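PDB 1VE3: methyltransferase domain-containing protein from Pyrococcus horikoshii, which binds S-adenosylmethionine and probably uses it as the donor in a methyl transfer whose acceptor is not known. Local coordinates for residues D67-E70 and D71-R74; L97-D101 and K102-Y106; H115-P118 and L119-N122; I168-Q171 and E172-T175; W194-T197 and G198-L202. One frame throughout, in Å; residues are numbered along the deposited sequence.

Overall arrangement
All five contacts are local, and they follow one another along the chain without interleaving. Interactions 1, 2 and 3 lie within the methyltransferase domain of the Rossmann-like class, at ends of strands and helices around its mixed sheet. Interactions 1 and 3 both touch the bound S-adenosylmethionine, although their centres are about 19 Å apart. Interaction 2 stands away from the cofactor, about 20 Å from each of them between centres. Interaction 4 is the first turn of the separate three-stranded sheet, and interaction 5 begins the helix that follows that sheet. Interactions 3, 4 and 5 touch one another: Trp194 packs on Arg174 and on the start of helix 118-131, and Pro118 meets Arg174, tying the small sheet to the cofactor-binding domain.

Interaction 1. Residues D67-E70 and D71-R74; sequences DISE and DMIR. With SAM (S-adenosylmethionine), chain C.
Asp67 faces two ways at once: its CB rests on Ile73 CD1 of the following helix, while its carboxylate holds both ribose hydroxyls of S-adenosylmethionine. The bond from the cofactor's O2' to Asp67 OD1 is very short at 2.5 Å, and its O3' reaches Asp67 OD2 at 2.8 Å. With CG anti to the backbone N (chi1 -163°), the acid is carried out to the sugar. OD1 has a second donor, Ser69 N at 2.8 Å, which meets the anti lone pair and closes an Asx turn. OD2 is also bonded to Gly48 N, so the rotation of the carboxylate is fixed from several directions. An acidic residue at the end of the second strand, gripping the ribose diol, is a hallmark of the Rossmann-like methyltransferases. Here the next turn of chain starts helix 70-82. Ser69 is its N-cap, and OG accepts from Met72 N at 3.0 Å in a nearly straight bond (169°). Beside this cap the packing is tight, for Ser69 CB lies only 3.5 Å from CG of Met72, a selenomethionine whose bent chain leads SE near the cofactor's O3'. The outer side of the helix is held differently. Arg74 brings NH1 and NH2 end-on to a single oxygen, Asp71 OD1, the shorter bond being the 2.9 Å one from NH2; the oxygen lies close to the guanidinium plane.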
# COMPACT_ATOMS: atom_id res chain seq x y z
N ASP A 67 -6.73 0.40 -21.43
CA ASP A 67 -5.26 0.36 -21.40
C ASP A 67 -4.78 -0.28 -22.70
O ASP A 67 -5.48 -1.11 -23.28
CB ASP A 67 -4.76 -0.44 -20.19
CG ASP A 67 -3.28 -0.16 -19.88
OD1 ASP A 67 -2.40 -0.56 -20.67
OD2 ASP A 67 -3.01 0.47 -18.83
N ILE A 68 -3.60 0.13 -23.15
CA ILE A 68 -3.03 -0.36 -24.40
C ILE A 68 -2.34 -1.72 -24.25
O ILE A 68 -2.08 -2.40 -25.24
CB ILE A 68 -1.99 0.65 -24.96
CG1 ILE A 68 -1.71 0.35 -26.43
CG2 ILE A 68 -0.69 0.57 -24.15
CD1 ILE A 68 -0.64 1.22 -27.04
N SER A 69 -2.05 -2.12 -23.02
CA SER A 69 -1.38 -3.38 -22.79
C SER A 69 -2.32 -4.57 -22.63
O SER A 69 -3.22 -4.56 -21.79
CB SER A 69 -0.49 -3.30 -21.56
OG SER A 69 -0.15 -4.60 -21.10
N GLU A 70 -2.10 -5.59 -23.45
CA GLU A 70 -2.90 -6.80 -23.37
C GLU A 70 -2.71 -7.46 -22.00
O GLU A 70 -3.66 -7.99 -21.42
CB GLU A 70 -2.49 -7.77 -24.48
CG GLU A 70 -2.98 -7.37 -25.85
CD GLU A 70 -4.24 -8.11 -26.26
OE1 GLU A 70 -5.21 -8.14 -25.47
OE2 GLU A 70 -4.25 -8.67 -27.38
N ASP A 71 -1.48 -7.39 -21.48
CA ASP A 71 -1.16 -7.98 -20.19
C ASP A 71 -1.85 -7.26 -19.03
O ASP A 71 -2.37 -7.90 -18.11
CB ASP A 71 0.35 -7.96 -19.95
CG ASP A 71 1.13 -8.59 -21.09
OD1 ASP A 71 0.78 -9.72 -21.50
OD2 ASP A 71 2.10 -7.96 -21.57
N MSE A 72 -1.83 -5.93 -19.06
CA MSE A 72 -2.48 -5.14 -18.02
C MSE A 72 -3.96 -5.48 -17.98
O MSE A 72 -4.53 -5.73 -16.92
CB MSE A 72 -2.30 -3.64 -18.29
CG MSE A 72 -0.87 -3.15 -18.12
SE MSE A 72 -0.24 -3.32 -16.30
CE MSE A 72 1.13 -4.65 -16.61
N ILE A 73 -4.58 -5.47 -19.15
CA ILE A 73 -6.00 -5.77 -19.28
C ILE A 73 -6.33 -7.19 -18.84
O ILE A 73 -7.35 -7.42 -18.19
CB ILE A 73 -6.47 -5.54 -20.73
CG1 ILE A 73 -6.30 -4.05 -21.10
CG2 ILE A 73 -7.93 -5.94 -20.89
CD1 ILE A 73 -7.09 -3.11 -20.20
N ARG A 74 -5.48 -8.14 -19.19
CA ARG A 74 -5.70 -9.53 -18.81
C ARG A 74 -5.74 -9.66 -17.28
O ARG A 74 -6.64 -10.30 -16.73
CB ARG A 74 -4.61 -10.44 -19.38
CG ARG A 74 -4.90 -11.94 -19.19
CD ARG A 74 -3.85 -12.82 -19.86
NE ARG A 74 -2.49 -12.52 -19.39
CZ ARG A 74 -1.59 -11.84 -20.09
NH1 ARG A 74 -1.88 -11.39 -21.31
NH2 ARG A 74 -0.39 -11.60 -19.57
N SAM C . -3.53 4.33 -14.03
CA SAM C . -2.65 3.19 -13.67
C SAM C . -2.52 3.12 -12.15
O SAM C . -2.50 2.00 -11.61
OXT SAM C . -2.43 4.24 -11.55
CB SAM C . -1.30 3.44 -14.27
CG SAM C . -0.53 2.23 -14.49
SD SAM C . 1.13 2.51 -15.22
CE SAM C . 1.98 3.45 -14.11
C5' SAM C . 0.81 3.34 -16.78
C4' SAM C . -0.10 2.57 -17.87
O4' SAM C . -0.25 3.41 -19.06
C3' SAM C . 0.55 1.31 -18.43
O3' SAM C . -0.40 0.30 -17.82
C2' SAM C . 0.35 1.23 -19.90
O2' SAM C . -0.01 0.07 -20.58
C1' SAM C . -0.55 2.50 -20.10
N9 SAM C . -0.37 3.13 -21.42
C8 SAM C . 0.77 3.57 -22.09
N7 SAM C . 0.52 4.09 -23.27
C5 SAM C . -0.83 4.00 -23.39
C6 SAM C . -1.79 4.38 -24.43
N6 SAM C . -1.41 4.96 -25.59
N1 SAM C . -3.17 4.14 -24.23
C2 SAM C . -3.59 3.55 -23.07
N3 SAM C . -2.79 3.16 -22.04
C4 SAM C . -1.41 3.41 -22.25

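Interaction 2. Residues L97-D101 and K102-Y106; sequences LSFED and KTFDY
One face of the Phe99 ring receives the edge of Phe104, whose CZ stands 3.7 Å above the ring plane, over its centre. Phe104 has Phe99 at its edge, and Thr103 CG2 lies 3.6 Å above one of its faces, displaced toward the rim. This is a T-shaped (edge-to-face) pair, with planes at 82° and centroids 4.9 Å apart, formed where a surface loop enters strand 104-110 of the Rossmann-like sheet. Val64 and Leu43 of the neighbouring strands, and Val131 of helix 118-131, touch both rings, so the pair is packed between the strands and the end of that helix. With a serine in place of Phe99, the edge of Phe104 would probably lose the aromatic face it points into, and a gap would open beside Val64 and Val66. The chain between the rings is held at Arg130, which forms a salt bridge with Asp101 and also reaches Phe99 O. Thr103 secures the turn from within: OG1 lies anti to its own carbonyl carbon (chi1 -71°), which turns the hydroxyl back to the preceding loop. A water takes the Glu100 N-H at 3.0 Å and gives a weak bond to this hydroxyl. Thr103 OG1 itself donates to Glu100 O at 2.8 Å, from 59° above the carbonyl plane.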
# COMPACT_ATOMS: atom_id res chain seq x y z
N LEU A 97 -9.38 7.11 -28.82
CA LEU A 97 -10.45 6.29 -28.27
C LEU A 97 -11.61 6.16 -29.25
O LEU A 97 -11.86 7.07 -30.05
CB LEU A 97 -10.96 6.92 -26.97
CG LEU A 97 -9.90 7.18 -25.91
CD1 LEU A 97 -10.48 8.11 -24.85
CD2 LEU A 97 -9.43 5.86 -25.30
N SER A 98 -12.31 5.04 -29.18
CA SER A 98 -13.44 4.77 -30.07
C SER A 98 -14.79 5.20 -29.50
O SER A 98 -15.81 5.05 -30.17
CB SER A 98 -13.51 3.28 -30.40
OG SER A 98 -13.91 2.54 -29.27
N PHE A 99 -14.80 5.72 -28.28
CA PHE A 99 -16.05 6.15 -27.66
C PHE A 99 -16.65 7.34 -28.41
O PHE A 99 -15.93 8.08 -29.09
CB PHE A 99 -15.84 6.56 -26.20
CG PHE A 99 -15.29 5.46 -25.33
CD1 PHE A 99 -16.01 4.28 -25.16
CD2 PHE A 99 -14.06 5.59 -24.71
CE1 PHE A 99 -15.50 3.24 -24.37
CE2 PHE A 99 -13.54 4.57 -23.92
CZ PHE A 99 -14.26 3.39 -23.75
N GLU A 100 -17.96 7.50 -28.29
CA GLU A 100 -18.66 8.61 -28.93
C GLU A 100 -18.32 9.87 -28.16
O GLU A 100 -17.77 9.81 -27.05
CB GLU A 100 -20.17 8.39 -28.89
CG GLU A 100 -20.62 7.07 -29.50
CD GLU A 100 -20.32 7.00 -30.99
OE1 GLU A 100 -21.02 7.69 -31.76
OE2 GLU A 100 -19.39 6.27 -31.37
N ASP A 101 -18.64 11.02 -28.74
CA ASP A 101 -18.38 12.30 -28.11
C ASP A 101 -19.28 12.48 -26.89
O ASP A 101 -20.39 11.96 -26.85
CB ASP A 101 -18.63 13.43 -29.11
CG ASP A 101 -17.93 13.19 -30.44
OD1 ASP A 101 -16.74 12.84 -30.42
OD2 ASP A 101 -18.57 13.36 -31.50
N LYS A 102 -18.78 13.21 -25.89
CA LYS A 102 -19.55 13.47 -24.68
C LYS A 102 -20.13 12.20 -24.07
O LYS A 102 -21.32 12.12 -23.79
CB LYS A 102 -20.68 14.45 -25.00
CG LYS A 102 -20.20 15.80 -25.51
CD LYS A 102 -21.37 16.64 -25.99
CE LYS A 102 -20.92 18.06 -26.29
NZ LYS A 102 -19.74 18.08 -27.18
N THR A 103 -19.29 11.20 -23.85
CA THR A 103 -19.75 9.95 -23.28
C THR A 103 -19.54 9.86 -21.77
O THR A 103 -20.31 9.20 -21.08
CB THR A 103 -19.03 8.75 -23.93
OG1 THR A 103 -19.49 8.59 -25.28
CG2 THR A 103 -19.28 7.47 -23.14
N PHE A 104 -18.53 10.54 -21.24
CA PHE A 104 -18.24 10.45 -19.81
C PHE A 104 -18.47 11.68 -18.94
O PHE A 104 -18.45 12.81 -19.41
CB PHE A 104 -16.80 9.97 -19.63
CG PHE A 104 -16.53 8.65 -20.29
CD1 PHE A 104 -16.82 7.45 -19.64
CD2 PHE A 104 -16.02 8.60 -21.59
CE1 PHE A 104 -16.60 6.22 -20.26
CE2 PHE A 104 -15.80 7.37 -22.23
CZ PHE A 104 -16.10 6.18 -21.56
N ASP A 105 -18.69 11.42 -17.65
CA ASP A 105 -18.88 12.47 -16.66
C ASP A 105 -17.52 12.72 -16.01
O ASP A 105 -17.25 13.80 -15.51
CB ASP A 105 -19.86 12.02 -15.57
CG ASP A 105 -21.28 11.86 -16.09
OD1 ASP A 105 -21.88 12.89 -16.50
OD2 ASP A 105 -21.78 10.71 -16.08
N TYR A 106 -16.68 11.68 -16.03
CA TYR A 106 -15.34 11.74 -15.46
C TYR A 106 -14.37 10.90 -16.27
O TYR A 106 -14.74 9.89 -16.87
CB TYR A 106 -15.29 11.20 -14.03
CG TYR A 106 -16.12 11.93 -13.00
CD1 TYR A 106 -17.41 11.51 -12.70
CD2 TYR A 106 -15.60 13.02 -12.30
CE1 TYR A 106 -18.16 12.15 -11.73
CE2 TYR A 106 -16.34 13.66 -11.32
CZ TYR A 106 -17.63 13.22 -11.04
OH TYR A 106 -18.38 13.85 -10.07
O HOH W 1 -19.45 5.50 -26.62

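Interaction 3. Residues H115-P118 and L119-N122; sequences HFEP and LELN. With SAM (S-adenosylmethionine), chain C.
Glu117 and Glu120 meet closely at the start of helix 118-131, backbone to side chain and backbone to backbone. Glu120 OE1 accepts from Glu117 N at 3.0 Å, on the anti side of the carboxylate and somewhat out of its plane. In return, Glu117 O takes two donors: Leu121 N at 2.9 Å, almost in line with the carbonyl bond, and Glu120 N, which comes from above the carbonyl plane. Glu117 is the N-cap, and the bond from its N to the side chain three residues on makes one half of a capping box. The inner side is filled by Phe116, which has Glu120 CB in plane at its ring edge and sets its own CB against Leu121. Trp194 covers this side too, and its NE1 is bonded to Phe116 O. The outer side is looser. Glu117 places CG between N and the carbonyl carbon (chi1 68°) and runs alongside exposed Leu119, with OE2 3.9 Å from Glu120 OE2; the helix start and a long, weak ion pair from Arg95 to Glu120 probably offset this closeness of like charges. A water accepts from Leu119 N at 3.0 Å and gives Glu117 OE1 only a weak bond. Opposite in character is the cofactor end: Phe116 CZ lies 3.6 Å from adenine C5, and C8 stands 3.5 Å above the His115 ring plane, toward its rim, the two rings forming an aromatic wall of the S-adenosylmethionine pocket.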
# COMPACT_ATOMS: atom_id res chain seq x y z
N HIS A 115 4.75 7.80 -20.24
CA HIS A 115 4.55 7.04 -21.47
C HIS A 115 4.27 7.89 -22.70
O HIS A 115 4.25 7.38 -23.82
CB HIS A 115 3.38 6.07 -21.30
CG HIS A 115 3.72 4.83 -20.53
ND1 HIS A 115 4.33 3.74 -21.11
CD2 HIS A 115 3.55 4.51 -19.23
CE1 HIS A 115 4.51 2.80 -20.20
NE2 HIS A 115 4.05 3.25 -19.05
N PHE A 116 4.08 9.19 -22.52
CA PHE A 116 3.75 10.04 -23.65
C PHE A 116 4.71 11.19 -23.93
O PHE A 116 5.05 11.96 -23.04
CB PHE A 116 2.33 10.60 -23.46
CG PHE A 116 1.27 9.55 -23.24
CD1 PHE A 116 0.47 9.11 -24.30
CD2 PHE A 116 1.08 8.99 -21.98
CE1 PHE A 116 -0.51 8.13 -24.09
CE2 PHE A 116 0.11 8.01 -21.77
CZ PHE A 116 -0.69 7.58 -22.83
N GLU A 117 5.14 11.31 -25.18
CA GLU A 117 5.98 12.43 -25.55
C GLU A 117 4.98 13.57 -25.81
O GLU A 117 3.77 13.34 -25.86
CB GLU A 117 6.81 12.11 -26.80
CG GLU A 117 6.03 11.96 -28.09
CD GLU A 117 6.94 11.68 -29.28
OE1 GLU A 117 8.04 12.27 -29.34
OE2 GLU A 117 6.56 10.88 -30.15
N PRO A 118 5.46 14.82 -25.95
CA PRO A 118 4.56 15.96 -26.18
C PRO A 118 3.43 15.79 -27.20
O PRO A 118 2.26 16.03 -26.87
CB PRO A 118 5.52 17.09 -26.54
CG PRO A 118 6.70 16.78 -25.65
CD PRO A 118 6.86 15.27 -25.85
N LEU A 119 3.74 15.39 -28.42
CA LEU A 119 2.67 15.25 -29.41
C LEU A 119 1.67 14.15 -29.08
O LEU A 119 0.53 14.20 -29.54
CB LEU A 119 3.25 15.05 -30.81
CG LEU A 119 4.08 13.80 -31.13
CD1 LEU A 119 3.21 12.55 -31.10
CD2 LEU A 119 4.70 13.98 -32.51
N GLU A 120 2.08 13.17 -28.29
CA GLU A 120 1.18 12.08 -27.92
C GLU A 120 0.27 12.52 -26.78
O GLU A 120 -0.92 12.22 -26.77
CB GLU A 120 1.98 10.84 -27.48
CG GLU A 120 2.99 10.35 -28.53
CD GLU A 120 3.78 9.13 -28.07
OE1 GLU A 120 4.17 9.10 -26.88
OE2 GLU A 120 4.03 8.22 -28.90
N LEU A 121 0.84 13.24 -25.81
CA LEU A 121 0.04 13.70 -24.70
C LEU A 121 -0.96 14.73 -25.24
O LEU A 121 -2.05 14.87 -24.71
CB LEU A 121 0.91 14.33 -23.61
CG LEU A 121 0.13 14.68 -22.33
CD1 LEU A 121 -0.57 13.44 -21.79
CD2 LEU A 121 1.08 15.25 -21.29
N ASN A 122 -0.57 15.44 -26.29
CA ASN A 122 -1.45 16.43 -26.91
C ASN A 122 -2.68 15.71 -27.46
O ASN A 122 -3.80 16.19 -27.29
CB ASN A 122 -0.74 17.17 -28.05
CG ASN A 122 -1.68 18.09 -28.82
OD1 ASN A 122 -1.75 18.03 -30.05
ND2 ASN A 122 -2.41 18.93 -28.10
N SAM C . -3.53 4.33 -14.03
CA SAM C . -2.65 3.19 -13.67
C SAM C . -2.52 3.12 -12.15
O SAM C . -2.50 2.00 -11.61
OXT SAM C . -2.43 4.24 -11.55
CB SAM C . -1.30 3.44 -14.27
CG SAM C . -0.53 2.23 -14.49
SD SAM C . 1.13 2.51 -15.22
CE SAM C . 1.98 3.45 -14.11
C5' SAM C . 0.81 3.34 -16.78
C4' SAM C . -0.10 2.57 -17.87
O4' SAM C . -0.25 3.41 -19.06
C3' SAM C . 0.55 1.31 -18.43
O3' SAM C . -0.40 0.30 -17.82
C2' SAM C . 0.35 1.23 -19.90
O2' SAM C . -0.01 0.07 -20.58
C1' SAM C . -0.55 2.50 -20.10
N9 SAM C . -0.37 3.13 -21.42
C8 SAM C . 0.77 3.57 -22.09
N7 SAM C . 0.52 4.09 -23.27
C5 SAM C . -0.83 4.00 -23.39
C6 SAM C . -1.79 4.38 -24.43
N6 SAM C . -1.41 4.96 -25.59
N1 SAM C . -3.17 4.14 -24.23
C2 SAM C . -3.59 3.55 -23.07
N3 SAM C . -2.79 3.16 -22.04
C4 SAM C . -1.41 3.41 -22.25
O HOH W 2 6.60 15.20 -29.29

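Interaction 4. Residues I168-Q171 and E172-T175; sequences IPDQ and EERT
Asp170, Gln171 and Glu172 bury the greatest area in this turn, and Asp170 meets the following residues with both its backbone and its side chain. Its carbonyl oxygen collects weak bonds from Arg174 N and Thr175 N, and a less certain one from Glu173 N. The bond from Thr175 N to Asp170 O is long at 3.3 Å but nearly straight (172°), while that from Arg174 N to the same oxygen is shorter at 2.9 Å and strongly bent. The turn joins strands 166-170 and 175-179, the hairpin at one end of an antiparallel three-stranded sheet, and Arg174 then reaches over Trp194 in a cation-pi contact. Gln171 folds its amide back over the turn, with chi1 (-116°) off any staggered position. Its OE1 stands 3.0 Å from Arg174 CA, and this buried oxygen has no polar partner. Glu172, bent at chi2, brings OE1 to 2.8 Å from Asp170 OD1, the two carboxylates turned 21° from parallel. On the other oxygen, Asp170 OD2 lies 3.1 Å from Glu173 OE1 and equally near Glu173 CB. If Asp170 were an alanine, both glutamates would probably lose the carboxylate they lie against, leaving a gap beside Glu173 CB. Three acidic side chains this close would repel one another if all were charged, which probably raises the proton affinity of at least one.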
# COMPACT_ATOMS: atom_id res chain seq x y z
N ILE A 168 20.53 8.92 -16.47
CA ILE A 168 21.03 9.63 -17.64
C ILE A 168 19.94 10.45 -18.30
O ILE A 168 19.11 9.95 -19.06
CB ILE A 168 21.59 8.64 -18.67
CG1 ILE A 168 22.65 7.77 -18.00
CG2 ILE A 168 22.18 9.39 -19.85
CD1 ILE A 168 23.17 6.66 -18.88
N PRO A 169 19.93 11.75 -18.01
CA PRO A 169 18.92 12.61 -18.59
C PRO A 169 19.24 13.04 -20.03
O PRO A 169 20.21 12.59 -20.63
CB PRO A 169 18.94 13.83 -17.69
CG PRO A 169 20.40 13.95 -17.39
CD PRO A 169 20.81 12.52 -17.11
N ASP A 170 18.35 13.90 -20.54
CA ASP A 170 18.58 14.39 -21.88
C ASP A 170 17.43 15.34 -22.17
O ASP A 170 16.49 15.03 -22.88
CB ASP A 170 18.53 13.22 -22.86
CG ASP A 170 18.32 13.75 -24.28
OD1 ASP A 170 18.30 14.97 -24.43
OD2 ASP A 170 18.19 12.95 -25.20
N GLN A 171 17.49 16.55 -21.62
CA GLN A 171 16.46 17.53 -21.78
C GLN A 171 16.38 18.08 -23.18
O GLN A 171 15.45 18.79 -23.50
CB GLN A 171 16.64 18.65 -20.78
CG GLN A 171 15.52 18.75 -19.78
CD GLN A 171 14.98 17.40 -19.38
OE1 GLN A 171 14.20 16.78 -20.11
NE2 GLN A 171 15.38 16.93 -18.19
N GLU A 172 17.36 17.76 -24.01
CA GLU A 172 17.41 18.20 -25.39
C GLU A 172 16.46 17.26 -26.12
O GLU A 172 16.37 17.26 -27.35
CB GLU A 172 18.83 18.02 -25.95
CG GLU A 172 19.93 18.59 -25.03
CD GLU A 172 20.10 17.82 -23.72
OE1 GLU A 172 20.49 16.64 -23.77
OE2 GLU A 172 19.84 18.41 -22.65
N GLU A 173 15.73 16.47 -25.33
CA GLU A 173 14.79 15.48 -25.84
C GLU A 173 13.63 15.30 -24.86
O GLU A 173 12.59 14.74 -25.20
CB GLU A 173 15.51 14.15 -26.04
CG GLU A 173 14.78 13.13 -26.89
CD GLU A 173 15.64 11.91 -27.20
OE1 GLU A 173 15.90 11.10 -26.28
OE2 GLU A 173 16.06 11.77 -28.36
N ARG A 174 13.83 15.78 -23.63
CA ARG A 174 12.81 15.68 -22.59
C ARG A 174 12.59 14.22 -22.18
O ARG A 174 11.46 13.78 -21.98
CB ARG A 174 11.49 16.26 -23.10
CG ARG A 174 11.59 17.68 -23.62
CD ARG A 174 10.25 18.12 -24.21
NE ARG A 174 9.20 18.10 -23.20
CZ ARG A 174 8.90 19.12 -22.40
NH1 ARG A 174 9.58 20.26 -22.48
NH2 ARG A 174 7.93 18.99 -21.50
N THR A 175 13.68 13.46 -22.06
CA THR A 175 13.60 12.06 -21.66
C THR A 175 14.74 11.75 -20.70
O THR A 175 15.66 12.54 -20.54
CB THR A 175 13.72 11.09 -22.86
OG1 THR A 175 15.05 11.17 -23.39
CG2 THR A 175 12.71 11.44 -23.95

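Interaction 5. Residues W194-T197 and G198-L202; sequences WGKT and GVELL
Lys196 leaves the backbone with CG anti to N (chi1 -172°), stays extended to CE and bends at the last torsion, which turns NZ onto the carboxylate of Glu200 one helical turn on. Glu200 answers with an unusual chi1 of -109°, between staggered positions, that swings its acid across to the lysine. NZ then sits between both oxygens, 2.7 Å from Glu200 OE1 and 2.8 Å from Glu200 OE2, each using its syn lone pair, so the ammonium is chelated in a salt bridge. Glu212 supplies NZ with a second salt bridge, and Tyr220 gives the lysine a cation-pi partner, a setting likely to keep it charged. The backbone beneath is the first turn of helix 196-203, which connects the small antiparallel sheet to strand 207-215 at the edge of the main Rossmann-like sheet. Gly195 is the N-cap, and Gly195 O accepts a straight bond from Val199 N at 3.1 Å, with a weaker one from Gly198 N. On the far side of the helix from the salt bridge, two apolar side chains run roughly perpendicular to that of Trp194. Val199 CG2 touches Trp194 CB at 3.8 Å, and Leu202 CD1 comes obliquely to the six-membered ring, 3.6 Å from Trp194 CH2. Gly198 faces the same ring: a beta carbon there would come to about 3.5 Å from Trp194 CE3, so its absence lets the indole lie close to the helix backbone. Val199 meanwhile packs on Met140 and Phe142 of strand 136-143, and Leu202 on Phe125 of helix 118-131.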
# COMPACT_ATOMS: atom_id res chain seq x y z
N TRP A 194 8.34 15.12 -17.72
CA TRP A 194 7.39 16.23 -17.70
C TRP A 194 7.52 17.11 -16.46
O TRP A 194 7.82 16.63 -15.37
CB TRP A 194 5.95 15.72 -17.78
CG TRP A 194 5.57 15.17 -19.11
CD1 TRP A 194 5.60 13.86 -19.50
CD2 TRP A 194 5.10 15.92 -20.23
NE1 TRP A 194 5.17 13.75 -20.80
CE2 TRP A 194 4.86 15.00 -21.27
CE3 TRP A 194 4.86 17.29 -20.46
CZ2 TRP A 194 4.38 15.40 -22.53
CZ3 TRP A 194 4.39 17.69 -21.71
CH2 TRP A 194 4.15 16.74 -22.73
N GLY A 195 7.30 18.41 -16.66
CA GLY A 195 7.34 19.35 -15.56
C GLY A 195 5.93 19.90 -15.47
O GLY A 195 5.22 19.93 -16.47
N LYS A 196 5.51 20.32 -14.28
CA LYS A 196 4.18 20.87 -14.10
C LYS A 196 3.85 21.96 -15.14
O LYS A 196 2.72 22.03 -15.62
CB LYS A 196 4.03 21.45 -12.69
CG LYS A 196 2.62 21.88 -12.33
CD LYS A 196 2.56 22.42 -10.90
CE LYS A 196 1.14 22.79 -10.48
NZ LYS A 196 0.57 23.90 -11.31
N THR A 197 4.84 22.77 -15.50
CA THR A 197 4.62 23.84 -16.48
C THR A 197 4.35 23.32 -17.89
O THR A 197 3.59 23.93 -18.64
CB THR A 197 5.83 24.81 -16.56
OG1 THR A 197 6.00 25.49 -15.31
CG2 THR A 197 5.60 25.86 -17.65
N GLY A 198 4.96 22.20 -18.25
CA GLY A 198 4.75 21.64 -19.57
C GLY A 198 3.39 20.97 -19.68
O GLY A 198 2.69 21.10 -20.69
N VAL A 199 3.02 20.23 -18.64
CA VAL A 199 1.75 19.54 -18.62
C VAL A 199 0.60 20.53 -18.72
O VAL A 199 -0.29 20.40 -19.56
CB VAL A 199 1.59 18.71 -17.32
CG1 VAL A 199 0.19 18.09 -17.26
CG2 VAL A 199 2.66 17.61 -17.27
N GLU A 200 0.63 21.54 -17.85
CA GLU A 200 -0.41 22.56 -17.82
C GLU A 200 -0.54 23.36 -19.11
O GLU A 200 -1.64 23.72 -19.50
CB GLU A 200 -0.18 23.51 -16.65
CG GLU A 200 -1.19 23.32 -15.52
CD GLU A 200 -0.58 23.47 -14.14
OE1 GLU A 200 0.06 24.52 -13.88
OE2 GLU A 200 -0.77 22.53 -13.32
N LEU A 201 0.48 23.83 -19.72
CA LEU A 201 0.50 24.40 -21.09
C LEU A 201 -0.35 23.64 -22.16
O LEU A 201 -1.09 24.23 -22.94
CB LEU A 201 1.96 24.49 -21.55
CG LEU A 201 2.11 25.26 -22.87
CD1 LEU A 201 1.44 26.63 -22.83
CD2 LEU A 201 3.57 25.50 -23.25
N LEU A 202 -0.18 22.31 -22.16
CA LEU A 202 -0.88 21.54 -23.17
C LEU A 202 -2.30 21.48 -22.65
O LEU A 202 -3.23 21.48 -23.46
CB LEU A 202 -0.26 20.18 -23.32
CG LEU A 202 1.08 20.11 -24.06
CD1 LEU A 202 1.53 18.66 -24.20
CD2 LEU A 202 0.93 20.74 -25.44